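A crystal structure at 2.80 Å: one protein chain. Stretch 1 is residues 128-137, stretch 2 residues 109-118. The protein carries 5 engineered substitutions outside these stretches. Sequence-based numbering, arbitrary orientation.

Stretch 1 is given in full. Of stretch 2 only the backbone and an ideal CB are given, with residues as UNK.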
# COMPACT_ATOMS: atom_id res chain seq x y z
N GLN B 128 -28.03 -29.00 2.14
CA GLN B 128 -27.41 -27.94 1.35
C GLN B 128 -27.14 -26.72 2.24
O GLN B 128 -26.05 -26.15 2.19
CB GLN B 128 -28.31 -27.57 0.16
CG GLN B 128 -28.13 -28.50 -1.03
CD GLN B 128 -29.21 -28.35 -2.08
OE1 GLN B 128 -30.28 -27.80 -1.83
NE2 GLN B 128 -28.93 -28.85 -3.27
N TRP B 129 -28.11 -26.35 3.07
CA TRP B 129 -27.94 -25.23 4.01
C TRP B 129 -26.75 -25.50 4.93
O TRP B 129 -25.97 -24.59 5.23
CB TRP B 129 -29.23 -24.98 4.81
CG TRP B 129 -30.05 -23.86 4.26
CD1 TRP B 129 -31.26 -23.95 3.62
CD2 TRP B 129 -29.71 -22.47 4.28
NE1 TRP B 129 -31.69 -22.71 3.25
CE2 TRP B 129 -30.77 -21.78 3.64
CE3 TRP B 129 -28.63 -21.73 4.77
CZ2 TRP B 129 -30.76 -20.39 3.49
CZ3 TRP B 129 -28.62 -20.36 4.63
CH2 TRP B 129 -29.68 -19.70 3.99
N MET B 130 -26.60 -26.74 5.37
CA MET B 130 -25.51 -27.12 6.25
C MET B 130 -24.18 -27.06 5.48
O MET B 130 -23.13 -26.79 6.08
CB MET B 130 -25.74 -28.53 6.82
CG MET B 130 -26.74 -28.53 7.96
SD MET B 130 -27.77 -30.02 8.04
CE MET B 130 -26.49 -31.27 8.12
N ALA B 131 -24.22 -27.28 4.17
CA ALA B 131 -23.02 -27.18 3.32
C ALA B 131 -22.60 -25.71 3.17
O ALA B 131 -21.41 -25.39 3.28
CB ALA B 131 -23.28 -27.81 1.98
N ILE B 132 -23.57 -24.82 2.94
CA ILE B 132 -23.28 -23.39 2.79
C ILE B 132 -22.56 -22.91 4.05
O ILE B 132 -21.52 -22.27 3.97
CB ILE B 132 -24.56 -22.56 2.51
CG1 ILE B 132 -25.38 -23.09 1.34
CG2 ILE B 132 -24.21 -21.09 2.32
CD1 ILE B 132 -24.61 -23.26 0.05
N VAL B 133 -23.12 -23.25 5.21
CA VAL B 133 -22.54 -22.86 6.49
C VAL B 133 -21.14 -23.48 6.60
O VAL B 133 -20.16 -22.78 6.87
CB VAL B 133 -23.43 -23.27 7.68
CG1 VAL B 133 -22.72 -23.07 9.02
CG2 VAL B 133 -24.75 -22.52 7.68
N LEU B 134 -21.03 -24.78 6.35
CA LEU B 134 -19.74 -25.47 6.46
C LEU B 134 -18.69 -24.76 5.60
O LEU B 134 -17.54 -24.65 6.01
CB LEU B 134 -19.87 -26.93 6.03
CG LEU B 134 -20.07 -27.93 7.17
CD1 LEU B 134 -20.23 -29.33 6.60
CD2 LEU B 134 -18.91 -27.90 8.16
N LEU B 135 -19.08 -24.29 4.41
CA LEU B 135 -18.14 -23.61 3.52
C LEU B 135 -17.61 -22.35 4.20
O LEU B 135 -16.39 -22.12 4.23
CB LEU B 135 -18.84 -23.26 2.20
CG LEU B 135 -17.94 -22.68 1.11
CD1 LEU B 135 -16.95 -23.72 0.61
CD2 LEU B 135 -18.76 -22.12 -0.04
N ALA B 136 -18.51 -21.54 4.74
CA ALA B 136 -18.14 -20.30 5.43
C ALA B 136 -17.25 -20.62 6.64
O ALA B 136 -16.26 -19.94 6.88
CB ALA B 136 -19.39 -19.56 5.86
N VAL B 137 -17.62 -21.66 7.38
CA VAL B 137 -16.86 -22.06 8.57
C VAL B 137 -15.49 -22.60 8.14
O VAL B 137 -14.49 -22.32 8.80
CB VAL B 137 -17.64 -23.10 9.41
CG1 VAL B 137 -16.78 -23.70 10.51
CG2 VAL B 137 -18.91 -22.51 10.00
N UNK B 109 -20.73 -15.69 2.19
CA UNK B 109 -21.16 -17.05 1.83
C UNK B 109 -22.56 -17.30 2.41
O UNK B 109 -23.42 -17.87 1.73
CB UNK B 109 -20.17 -18.09 2.34
N UNK B 110 -22.80 -16.88 3.66
CA UNK B 110 -24.10 -17.12 4.30
C UNK B 110 -25.11 -16.06 3.84
O UNK B 110 -26.29 -16.37 3.69
CB UNK B 110 -23.96 -17.10 5.82
N UNK B 111 -24.66 -14.83 3.61
CA UNK B 111 -25.55 -13.76 3.14
C UNK B 111 -26.00 -14.04 1.70
O UNK B 111 -27.15 -13.76 1.37
CB UNK B 111 -24.85 -12.40 3.22
N UNK B 112 -25.12 -14.58 0.84
CA UNK B 112 -25.58 -14.99 -0.50
C UNK B 112 -26.59 -16.14 -0.32
O UNK B 112 -27.65 -16.12 -0.92
CB UNK B 112 -24.41 -15.42 -1.38
N UNK B 113 -26.24 -17.10 0.54
CA UNK B 113 -27.14 -18.19 0.88
C UNK B 113 -28.55 -17.69 1.17
O UNK B 113 -29.50 -18.11 0.52
CB UNK B 113 -26.60 -18.96 2.09
N UNK B 114 -28.67 -16.75 2.10
CA UNK B 114 -29.97 -16.24 2.57
C UNK B 114 -30.68 -15.52 1.42
O UNK B 114 -31.85 -15.80 1.15
CB UNK B 114 -29.79 -15.30 3.76
N UNK B 115 -29.99 -14.60 0.75
CA UNK B 115 -30.61 -13.79 -0.31
C UNK B 115 -30.97 -14.66 -1.52
O UNK B 115 -31.92 -14.36 -2.24
CB UNK B 115 -29.67 -12.66 -0.74
N UNK B 116 -30.20 -15.73 -1.75
CA UNK B 116 -30.55 -16.74 -2.75
C UNK B 116 -32.00 -17.20 -2.52
O UNK B 116 -32.81 -17.25 -3.45
CB UNK B 116 -29.59 -17.93 -2.68
N UNK B 117 -32.30 -17.51 -1.27
CA UNK B 117 -33.64 -17.94 -0.86
C UNK B 117 -34.61 -16.76 -0.93
O UNK B 117 -35.71 -16.90 -1.47
CB UNK B 117 -33.61 -18.53 0.55
N UNK B 118 -34.22 -15.61 -0.38
CA UNK B 118 -35.15 -14.48 -0.20
C UNK B 118 -35.43 -13.81 -1.55
O UNK B 118 -36.58 -13.72 -1.97
CB UNK B 118 -34.58 -13.46 0.79

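The two helices run nearly antiparallel, at 156° with axes 9.2 Å apart at closest approach, and no hydrogen bond joins them. Stretch 1 offers an almost wholly apolar surface: Ala-136 and Leu-135 at one end, Ile-132 in the middle, the indole of Trp-129 at the other.

Position 109 lies where the backbones come nearest, its CA 5.7 Å from the CA of Ala-136. Its CB points toward stretch 1, with the ideal CB 3.9 Å from Ala-136 CB. The small alanine leaves room for an aliphatic chain; leucine, valine, isoleucine or methionine could serve. It is Ile-109. Its CG2 lies 3.9 Å from Leu-135 CD2, from Ile-132 CG2 and from Ala-136 CB, while its CD1 reaches to 3.7 Å from Ala-136 CA.

At position 110 CB points sideways, 5.2 Å from Ala-136 CB, so a modest apolar group would reach the flank of the contact. Val-110 does so, its CG1 3.9 Å from Ala-136 CB.

Position 111 points away, and stretch 1 sets no demand; it is Thr-111. Position 112 points sideways with nothing of stretch 1 within 5.5 Å of its ideal CB, so many residues would fit; it is Thr-112.

Position 113 is the most restrictive. CB would point toward stretch 1, yet the ideal CB falls 3.2 Å from Ile-132 CG2 and 3.5 Å from Trp-129 CZ3, and only 3.0 Å from the carbonyl O of position 110. Phi and psi of -45°/-55° are ordinary helical values, so space rather than backbone conformation argues for glycine. Gly-113 it is, and the bare backbone lets Trp-129 CH2 come within 3.6 Å of its C.

At position 114 CB points sideways, 4.4 Å from Trp-129 CH2. An aliphatic or aromatic chain could border the indole. Ile-114 does, with CG1 3.7 Å from Trp-129 CH2.

Position 115 points away and is free of stretch 1; it is Leu-115. Position 116 points toward stretch 1 but has no atom of it within 5.5 Å of its ideal CB, leaving the choice loose; Phe-116 makes no contact with it.

Position 117 points toward stretch 1, its ideal CB 4.5 Å from Trp-129 CZ2. A long aliphatic or planar side chain could lie beside the indole. In Arg-117, NE sits at the ring edge, 4.1 Å from Trp-129 NE1, which lies over one face of the guanidinium.

Position 118 is out of reach, so stretch 1 does not constrain it; it is Leu-118.

Stretch 2 109-118: IVTTGILFRL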
# COMPACT_ATOMS: atom_id res chain seq x y z
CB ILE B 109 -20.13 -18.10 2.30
CG1 ILE B 109 -18.80 -17.95 1.55
CG2 ILE B 109 -20.69 -19.51 2.17
CD1 ILE B 109 -17.62 -18.59 2.24
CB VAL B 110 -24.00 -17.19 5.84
CG1 VAL B 110 -23.08 -18.31 6.29
CG2 VAL B 110 -23.57 -15.87 6.48
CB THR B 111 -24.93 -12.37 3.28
OG1 THR B 111 -23.62 -12.40 2.70
CG2 THR B 111 -24.84 -11.89 4.71
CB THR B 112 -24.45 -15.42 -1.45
OG1 THR B 112 -23.75 -16.53 -0.90
CG2 THR B 112 -23.49 -14.29 -1.76
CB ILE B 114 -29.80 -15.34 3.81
CG1 ILE B 114 -29.31 -16.13 5.02
CG2 ILE B 114 -31.09 -14.58 4.11
CD1 ILE B 114 -28.62 -15.30 6.07
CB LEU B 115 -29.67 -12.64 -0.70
CG LEU B 115 -29.66 -11.45 0.25
CD1 LEU B 115 -28.43 -10.59 0.05
CD2 LEU B 115 -30.92 -10.61 0.08
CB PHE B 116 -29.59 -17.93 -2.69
CG PHE B 116 -29.48 -18.74 -3.95
CD1 PHE B 116 -28.95 -18.19 -5.10
CD2 PHE B 116 -29.88 -20.07 -3.97
CE1 PHE B 116 -28.83 -18.94 -6.26
CE2 PHE B 116 -29.76 -20.82 -5.14
CZ PHE B 116 -29.24 -20.26 -6.28
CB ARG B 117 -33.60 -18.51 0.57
CG ARG B 117 -34.97 -18.74 1.19
CD ARG B 117 -35.59 -20.03 0.68
NE ARG B 117 -35.03 -21.16 1.40
CZ ARG B 117 -35.47 -22.41 1.31
NH1 ARG B 117 -35.65 -22.99 0.14
NH2 ARG B 117 -35.72 -23.07 2.43
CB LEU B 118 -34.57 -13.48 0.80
CG LEU B 118 -35.15 -13.54 2.21
CD1 LEU B 118 -34.80 -14.86 2.89
CD2 LEU B 118 -34.67 -12.37 3.05
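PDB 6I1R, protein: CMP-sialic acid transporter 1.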